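Local coordinates for protein cyclic GMP-AMP synthase-like receptor (Tribolium castaneum, PDB 7LT2) that senses cytoplasmic double-stranded RNA and in response makes the signalling nucleotide cyclic GMP-AMP from ATP and GTP in innate immunity, at residues N208-N213 / Y324-N329; P274-Y279 / I338-I343; K47-R52 / R113-F118. All coordinates share one frame; numbering follows the deposited sequence.

Overall arrangement
Contact 3 comes first along the chain and is complete before the others begin. It lies where the junction of helix 44-49 and strand 50-56 meets the turn before helix 118-122. Contacts 1 and 2 interleave in the order 208-213, 274-279, 324-329, 338-343, with centres about 23 Å apart, and they touch through Trp325 and Tyr279. Contacts 2 and 3 lie on opposite sides of the chain's centre, about 43 Å between centres. Contact 3 thus packs within the nucleotidyltransferase part, contact 2 within the helical HhH/H2TH-like part, and contact 1 is one place where the two meet.

Contact 1. Residues N208-N213 / Y324-N329; sequences NGYRSN and YWCRKN
Arg211 and Tyr324 make the main polar grip between loops 208-213 and 324-329. The guanidinium lies flat on the phenol ring, planes 6° apart, a cation-pi stack with Arg211 CZ 3.7 Å from the Tyr324 centroid. A bend at chi3 (-56°) places NE, and the guanidinium turns its NE/NH2 side to Tyr324 O, which lies in its plane and accepts from Arg211 NE at 2.7 Å and NH2 at 3.0 Å. Arginine suits the place: its flat cation offers the ring a face and the carbonyl two N-H groups.

Arg211 N donates to Trp325 O at 2.9 Å, and that oxygen lies 3.2 Å from Tyr210 CA (CA-H...O). Arg211 CB lies 4.0 Å from Trp325 CE3, and Ser212 O sits at the indole edge, near its plane.

Cys326 SG lies over one face of the Tyr210 ring, a sulfur-aromatic contact 3.9 Å from its centroid. Gly209, its O 3.6 Å from Cys326 SG, has a positive phi (85°) that glycine adopts easily, having no CB to meet the preceding carbonyl.

Strand 188-200 leads into one loop, helix 301-318 into the other; Trp325 NE1 bonds Glu248 of helix 245-251, and Tyr324 packs on manganese-binding Glu290 of helix 278-291.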
# COMPACT_ATOMS: atom_id res chain seq x y z
N ASN A 208 21.63 2.35 -9.89
CA ASN A 208 22.06 1.27 -10.78
C ASN A 208 20.84 0.46 -11.22
O ASN A 208 20.41 -0.48 -10.55
CB ASN A 208 23.08 0.37 -10.09
CG ASN A 208 23.71 -0.63 -11.04
OD1 ASN A 208 23.50 -0.56 -12.26
ND2 ASN A 208 24.49 -1.55 -10.50
N GLY A 209 20.29 0.83 -12.38
CA GLY A 209 19.13 0.16 -12.93
C GLY A 209 17.79 0.65 -12.41
O GLY A 209 16.77 0.02 -12.69
N TYR A 210 17.77 1.76 -11.68
CA TYR A 210 16.55 2.27 -11.08
C TYR A 210 16.16 3.61 -11.69
O TYR A 210 17.01 4.40 -12.09
CB TYR A 210 16.71 2.43 -9.56
CG TYR A 210 16.65 1.11 -8.82
CD1 TYR A 210 17.78 0.33 -8.66
CD2 TYR A 210 15.45 0.64 -8.29
CE1 TYR A 210 17.73 -0.88 -7.99
CE2 TYR A 210 15.39 -0.57 -7.62
CZ TYR A 210 16.53 -1.32 -7.47
OH TYR A 210 16.47 -2.53 -6.80
N ARG A 211 14.85 3.84 -11.76
CA ARG A 211 14.33 5.10 -12.26
C ARG A 211 14.57 6.20 -11.23
O ARG A 211 14.47 5.97 -10.02
CB ARG A 211 12.84 4.97 -12.56
CG ARG A 211 12.20 6.21 -13.16
CD ARG A 211 10.68 6.05 -13.27
NE ARG A 211 10.31 4.86 -14.02
CZ ARG A 211 10.10 4.85 -15.33
NH1 ARG A 211 10.20 5.94 -16.06
NH2 ARG A 211 9.78 3.70 -15.92
N SER A 212 14.91 7.40 -11.71
CA SER A 212 15.18 8.51 -10.81
C SER A 212 13.88 9.05 -10.20
O SER A 212 12.78 8.83 -10.72
CB SER A 212 15.91 9.63 -11.55
OG SER A 212 15.10 10.20 -12.55
N ASN A 213 14.03 9.75 -9.09
CA ASN A 213 12.90 10.35 -8.38
C ASN A 213 12.27 11.45 -9.23
O ASN A 213 12.98 12.40 -9.61
CB ASN A 213 13.38 10.89 -7.04
CG ASN A 213 12.25 11.42 -6.17
OD1 ASN A 213 11.08 11.40 -6.55
ND2 ASN A 213 12.60 11.89 -4.97
N TYR A 324 7.88 -0.48 -12.39
CA TYR A 324 8.05 0.88 -12.90
C TYR A 324 9.39 1.48 -12.49
O TYR A 324 9.96 2.29 -13.23
CB TYR A 324 6.90 1.76 -12.41
CG TYR A 324 6.99 3.20 -12.85
CD1 TYR A 324 6.73 3.57 -14.16
CD2 TYR A 324 7.33 4.20 -11.94
CE1 TYR A 324 6.80 4.89 -14.57
CE2 TYR A 324 7.40 5.52 -12.34
CZ TYR A 324 7.14 5.86 -13.65
OH TYR A 324 7.22 7.18 -14.05
N TRP A 325 9.91 1.09 -11.33
CA TRP A 325 11.12 1.68 -10.78
C TRP A 325 12.38 0.89 -11.10
O TRP A 325 13.48 1.42 -10.95
CB TRP A 325 10.97 1.83 -9.26
CG TRP A 325 9.78 2.66 -8.91
CD1 TRP A 325 8.56 2.21 -8.51
CD2 TRP A 325 9.68 4.09 -8.96
NE1 TRP A 325 7.71 3.27 -8.29
CE2 TRP A 325 8.38 4.43 -8.56
CE3 TRP A 325 10.58 5.11 -9.29
CZ2 TRP A 325 7.94 5.76 -8.49
CZ3 TRP A 325 10.15 6.42 -9.22
CH2 TRP A 325 8.84 6.74 -8.83
N CYS A 326 12.24 -0.37 -11.53
CA CYS A 326 13.40 -1.20 -11.86
C CYS A 326 12.94 -2.17 -12.95
O CYS A 326 12.37 -3.22 -12.65
CB CYS A 326 13.93 -1.92 -10.63
SG CYS A 326 15.51 -2.76 -10.85
N ARG A 327 13.19 -1.80 -14.21
CA ARG A 327 12.53 -2.47 -15.33
C ARG A 327 12.93 -3.93 -15.48
O ARG A 327 12.17 -4.70 -16.08
CB ARG A 327 12.83 -1.72 -16.63
CG ARG A 327 14.30 -1.44 -16.85
CD ARG A 327 14.55 -0.86 -18.23
NE ARG A 327 14.15 -1.79 -19.28
CZ ARG A 327 14.86 -2.86 -19.64
NH1 ARG A 327 16.00 -3.16 -19.04
NH2 ARG A 327 14.41 -3.63 -20.62
N LYS A 328 14.09 -4.33 -14.95
CA LYS A 328 14.51 -5.72 -15.06
C LYS A 328 13.66 -6.68 -14.24
O LYS A 328 13.84 -7.89 -14.35
CB LYS A 328 15.98 -5.86 -14.66
CG LYS A 328 16.94 -5.42 -15.75
CD LYS A 328 18.38 -5.76 -15.39
CE LYS A 328 19.24 -5.90 -16.63
NZ LYS A 328 19.20 -4.69 -17.49
N ASN A 329 12.74 -6.16 -13.43
CA ASN A 329 11.79 -6.98 -12.68
C ASN A 329 10.48 -7.01 -13.47
O ASN A 329 9.79 -6.00 -13.57
CB ASN A 329 11.59 -6.40 -11.28
CG ASN A 329 10.75 -7.29 -10.38
OD1 ASN A 329 9.78 -7.91 -10.81
ND2 ASN A 329 11.14 -7.36 -9.11
O HOH W 1 16.67 -2.39 -14.28

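Contact 2. Residues P274-Y279 / I338-I343; sequences PNIASY and ITLNNI
Ile276 and Ile343 both carry CG1 anti to the carbonyl carbon, but their second torsions differ: Ile343 is extended (chi2 171°), placing its CD1 out toward 274-279, whereas Ile276 turns its CD1 aside (chi2 -65°), toward Leu340. Ile343 CD1 thus reaches Ile276 CG1 at 4.1 Å and Asn275 CB at 3.8 Å. Ile276 CD1 meets Leu340 CD2 at 4.2 Å, the side chains crossing at about a right angle. Nearer the solvent, Asn275 ND2 lies 3.9 Å from the methyl CG2 of Thr339.

Thr339, Leu340 and Ile343 recur at the spacing that puts them on one flank of helix 337-354. The other partner is the short connection between helices 258-272 and 278-291, with Ala277 as N-cap of the second; Ser278 and Tyr279 belong to a probable ATP site. Isoleucine suits the buried positions: it is wholly apolar, and Ile276 also packs on Tyr312 and Ile316 of helix 301-318, while asparagine and threonine, both with polar groups, suit the more exposed side.

No hydrogen bond spans the two segments. The contact is van der Waals packing within the HhH/H2TH-like domain, apolar between Ile276, Leu340 and Ile343 and, at Asn275, an amide set against methyl groups.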
# COMPACT_ATOMS: atom_id res chain seq x y z
N PRO A 274 -8.91 -12.71 -11.32
CA PRO A 274 -8.24 -12.41 -10.04
C PRO A 274 -6.80 -12.88 -9.99
O PRO A 274 -6.10 -12.59 -9.01
CB PRO A 274 -9.09 -13.16 -9.00
CG PRO A 274 -10.33 -13.60 -9.72
CD PRO A 274 -9.95 -13.73 -11.16
N ASN A 275 -6.33 -13.60 -11.01
CA ASN A 275 -4.94 -14.00 -11.12
C ASN A 275 -3.98 -12.82 -11.16
O ASN A 275 -2.78 -12.99 -10.90
CB ASN A 275 -4.73 -14.84 -12.38
CG ASN A 275 -5.87 -15.81 -12.62
OD1 ASN A 275 -6.99 -15.42 -12.92
ND2 ASN A 275 -5.57 -17.11 -12.48
N ILE A 276 -4.47 -11.62 -11.51
CA ILE A 276 -3.63 -10.44 -11.68
C ILE A 276 -3.72 -9.60 -10.41
O ILE A 276 -4.81 -9.22 -9.98
CB ILE A 276 -4.07 -9.61 -12.90
CG1 ILE A 276 -3.99 -10.45 -14.18
CG2 ILE A 276 -3.25 -8.32 -13.01
CD1 ILE A 276 -2.58 -10.87 -14.57
N ALA A 277 -2.57 -9.32 -9.80
CA ALA A 277 -2.55 -8.51 -8.59
C ALA A 277 -2.85 -7.05 -8.90
O ALA A 277 -2.52 -6.53 -9.97
CB ALA A 277 -1.18 -8.63 -7.90
N SER A 278 -3.48 -6.37 -7.93
CA SER A 278 -3.86 -4.98 -8.12
C SER A 278 -2.65 -4.09 -8.42
O SER A 278 -2.76 -3.16 -9.22
CB SER A 278 -4.60 -4.47 -6.89
OG SER A 278 -5.84 -5.14 -6.72
N TYR A 279 -1.50 -4.37 -7.81
CA TYR A 279 -0.34 -3.51 -8.06
C TYR A 279 0.12 -3.62 -9.51
O TYR A 279 0.75 -2.68 -10.02
CB TYR A 279 0.81 -3.85 -7.12
CG TYR A 279 1.98 -2.88 -7.22
CD1 TYR A 279 1.85 -1.56 -6.80
CD2 TYR A 279 3.20 -3.29 -7.75
CE1 TYR A 279 2.92 -0.67 -6.90
CE2 TYR A 279 4.27 -2.41 -7.85
CZ TYR A 279 4.12 -1.10 -7.43
OH TYR A 279 5.19 -0.24 -7.53
N ILE A 338 -0.01 -19.79 -20.50
CA ILE A 338 -1.39 -20.20 -20.73
C ILE A 338 -2.35 -19.31 -19.96
O ILE A 338 -3.37 -18.86 -20.49
CB ILE A 338 -1.58 -21.69 -20.38
CG1 ILE A 338 -0.87 -22.57 -21.41
CG2 ILE A 338 -3.05 -22.05 -20.29
CD1 ILE A 338 -0.80 -24.03 -21.01
N THR A 339 -2.04 -19.04 -18.69
CA THR A 339 -2.88 -18.17 -17.87
C THR A 339 -2.98 -16.78 -18.48
O THR A 339 -4.08 -16.21 -18.59
CB THR A 339 -2.31 -18.09 -16.45
OG1 THR A 339 -2.21 -19.41 -15.90
CG2 THR A 339 -3.19 -17.22 -15.56
N LEU A 340 -1.85 -16.20 -18.88
CA LEU A 340 -1.87 -14.86 -19.45
C LEU A 340 -2.56 -14.83 -20.81
O LEU A 340 -3.25 -13.86 -21.13
CB LEU A 340 -0.44 -14.32 -19.55
CG LEU A 340 0.27 -14.17 -18.22
CD1 LEU A 340 1.75 -13.86 -18.43
CD2 LEU A 340 -0.39 -13.09 -17.38
N ASN A 341 -2.37 -15.88 -21.61
CA ASN A 341 -3.08 -15.97 -22.89
C ASN A 341 -4.60 -15.99 -22.67
O ASN A 341 -5.34 -15.28 -23.35
CB ASN A 341 -2.64 -17.21 -23.66
CG ASN A 341 -1.26 -17.06 -24.29
OD1 ASN A 341 -0.73 -15.96 -24.40
ND2 ASN A 341 -0.68 -18.18 -24.72
N ASN A 342 -5.07 -16.80 -21.73
CA ASN A 342 -6.50 -16.88 -21.47
C ASN A 342 -7.05 -15.55 -20.97
O ASN A 342 -8.14 -15.13 -21.38
CB ASN A 342 -6.80 -17.98 -20.45
CG ASN A 342 -6.57 -19.38 -21.00
OD1 ASN A 342 -6.55 -19.60 -22.21
ND2 ASN A 342 -6.41 -20.34 -20.10
N ILE A 343 -6.32 -14.88 -20.08
CA ILE A 343 -6.80 -13.61 -19.56
C ILE A 343 -6.84 -12.56 -20.66
O ILE A 343 -7.81 -11.81 -20.79
CB ILE A 343 -5.94 -13.16 -18.36
CG1 ILE A 343 -6.13 -14.13 -17.19
CG2 ILE A 343 -6.32 -11.74 -17.93
CD1 ILE A 343 -5.18 -13.89 -16.04

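Contact 3. Residues K47-R52 / R113-F118; sequences KALFRR and RVYKDF
Leu49 and Ala48, at the end of helix 44-49, pack against Val114, Tyr115 and Phe118 just where the chain passes into the first strand of the nucleotidyltransferase sheet. That strand, 50-56, pairs antiparallel with 70-77 and begins with a classic beta bulge, Arg51 and Arg52 both facing Leu76.

Leu49 threads the contact. From CB, a chi1 of -78° sets CG beside the backbone N and anti to the carbonyl carbon, where CG comes within 4.1 Å of Tyr115 CE2. The chain then forks. CD2 lies chiefly against the tyrosine, 3.7 Å from Tyr115 CE2 and 3.9 Å from Tyr115 OH, and also comes near Phe118 CE1. CD1 goes to the phenylalanine, meeting Phe118 CE1 at 4.0 Å near the plane of that ring, at its edge. Leucine fits because its two methyls can serve two aromatic rings at once. Leu49 also packs on Leu77 of the adjoining strand.

Both aromatics come from a compact turn in which Phe118 N donates to Tyr115 O at 3.0 Å, leading into helix 118-122. Beyond the contact, the Tyr115 ring meets Trp106 edge-to-face and the Phe118 ring stacks with Phe122, so Tyr115 continues the packing to helix 103-107, and Phe118 along its own helix, 118-122. The site is remote from the annotated nucleotide and metal positions; it is plain packing between the turn 113-118 and the helix-strand junction.

Ala48, nearer the surface, is small enough for the turn to come close: its CB is 4.1 Å from Tyr115 CE1. Val114 CG1, held between the backbone N and the carbonyl carbon (chi1 75°), meets that same Ala48 CB at 3.7 Å.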
# COMPACT_ATOMS: atom_id res chain seq x y z
N LYS A 47 11.69 5.33 20.23
CA LYS A 47 11.43 6.76 20.22
C LYS A 47 12.53 7.51 19.48
O LYS A 47 12.25 8.45 18.72
CB LYS A 47 11.29 7.29 21.65
CG LYS A 47 10.82 8.73 21.72
CD LYS A 47 10.63 9.17 23.16
CE LYS A 47 10.06 10.58 23.23
NZ LYS A 47 9.62 10.88 24.61
N ALA A 48 13.78 7.07 19.64
CA ALA A 48 14.89 7.72 18.96
C ALA A 48 14.85 7.47 17.45
O ALA A 48 15.12 8.37 16.66
CB ALA A 48 16.22 7.25 19.55
N LEU A 49 14.52 6.23 17.05
CA LEU A 49 14.52 5.90 15.62
C LEU A 49 13.32 6.49 14.89
O LEU A 49 13.42 6.82 13.70
CB LEU A 49 14.50 4.38 15.45
CG LEU A 49 15.84 3.67 15.64
CD1 LEU A 49 15.59 2.19 15.85
CD2 LEU A 49 16.70 3.91 14.42
N PHE A 50 12.19 6.62 15.57
CA PHE A 50 10.94 6.98 14.89
C PHE A 50 11.03 8.36 14.26
O PHE A 50 11.44 9.33 14.91
CB PHE A 50 9.77 6.91 15.86
CG PHE A 50 8.46 7.32 15.24
CD1 PHE A 50 7.76 6.44 14.44
CD2 PHE A 50 7.94 8.58 15.46
CE1 PHE A 50 6.56 6.80 13.87
CE2 PHE A 50 6.73 8.95 14.89
CZ PHE A 50 6.05 8.07 14.09
N ARG A 51 10.63 8.45 13.00
CA ARG A 51 10.52 9.72 12.29
C ARG A 51 9.08 10.09 11.98
O ARG A 51 8.63 11.19 12.33
CB ARG A 51 11.34 9.68 11.00
CG ARG A 51 11.30 10.98 10.20
CD ARG A 51 12.33 10.96 9.08
NE ARG A 51 12.28 12.17 8.27
CZ ARG A 51 12.96 13.28 8.54
NH1 ARG A 51 13.73 13.37 9.61
NH2 ARG A 51 12.85 14.32 7.72
N ARG A 52 8.33 9.20 11.33
CA ARG A 52 6.97 9.49 10.90
C ARG A 52 6.35 8.20 10.40
O ARG A 52 7.02 7.16 10.32
CB ARG A 52 6.95 10.56 9.80
CG ARG A 52 7.62 10.12 8.50
CD ARG A 52 7.72 11.27 7.52
NE ARG A 52 8.59 10.97 6.39
CZ ARG A 52 8.16 10.53 5.21
NH1 ARG A 52 6.88 10.28 4.99
NH2 ARG A 52 9.04 10.33 4.24
N ARG A 113 24.13 6.68 22.88
CA ARG A 113 23.90 5.86 24.07
C ARG A 113 22.64 5.01 23.94
O ARG A 113 22.65 3.82 24.25
CB ARG A 113 23.82 6.77 25.30
CG ARG A 113 23.84 6.05 26.63
CD ARG A 113 24.91 6.64 27.55
NE ARG A 113 24.70 6.30 28.95
CZ ARG A 113 25.53 6.61 29.94
NH1 ARG A 113 26.68 7.22 29.71
NH2 ARG A 113 25.21 6.28 31.19
N VAL A 114 21.54 5.62 23.49
CA VAL A 114 20.29 4.87 23.37
C VAL A 114 20.35 3.81 22.27
O VAL A 114 19.47 2.95 22.20
CB VAL A 114 19.12 5.85 23.15
CG1 VAL A 114 19.10 6.40 21.74
CG2 VAL A 114 17.79 5.20 23.52
N TYR A 115 21.39 3.84 21.43
CA TYR A 115 21.57 2.82 20.40
C TYR A 115 22.44 1.66 20.86
O TYR A 115 22.92 0.89 20.02
CB TYR A 115 22.17 3.45 19.14
CG TYR A 115 21.19 4.33 18.39
CD1 TYR A 115 20.87 5.60 18.84
CD2 TYR A 115 20.60 3.88 17.21
CE1 TYR A 115 19.98 6.40 18.16
CE2 TYR A 115 19.70 4.68 16.52
CZ TYR A 115 19.40 5.94 17.00
OH TYR A 115 18.51 6.74 16.31
N LYS A 116 22.63 1.50 22.18
CA LYS A 116 23.52 0.45 22.68
C LYS A 116 23.13 -0.93 22.16
O LYS A 116 24.00 -1.76 21.87
CB LYS A 116 23.54 0.44 24.21
CG LYS A 116 24.50 -0.61 24.78
CD LYS A 116 24.50 -0.64 26.30
CE LYS A 116 25.58 -1.60 26.81
NZ LYS A 116 26.90 -1.26 26.22
N ASP A 117 21.83 -1.20 22.04
CA ASP A 117 21.37 -2.51 21.62
C ASP A 117 20.94 -2.55 20.16
O ASP A 117 20.35 -3.56 19.74
CB ASP A 117 20.21 -2.98 22.52
CG ASP A 117 20.66 -3.31 23.94
OD1 ASP A 117 21.85 -3.60 24.16
OD2 ASP A 117 19.80 -3.29 24.85
N PHE A 118 21.23 -1.51 19.37
CA PHE A 118 20.79 -1.50 17.98
C PHE A 118 21.38 -2.67 17.20
O PHE A 118 20.67 -3.35 16.45
CB PHE A 118 21.15 -0.17 17.31
CG PHE A 118 20.65 -0.06 15.89
CD1 PHE A 118 19.37 0.41 15.62
CD2 PHE A 118 21.45 -0.43 14.82
CE1 PHE A 118 18.90 0.50 14.32
CE2 PHE A 118 20.98 -0.34 13.51
CZ PHE A 118 19.70 0.13 13.26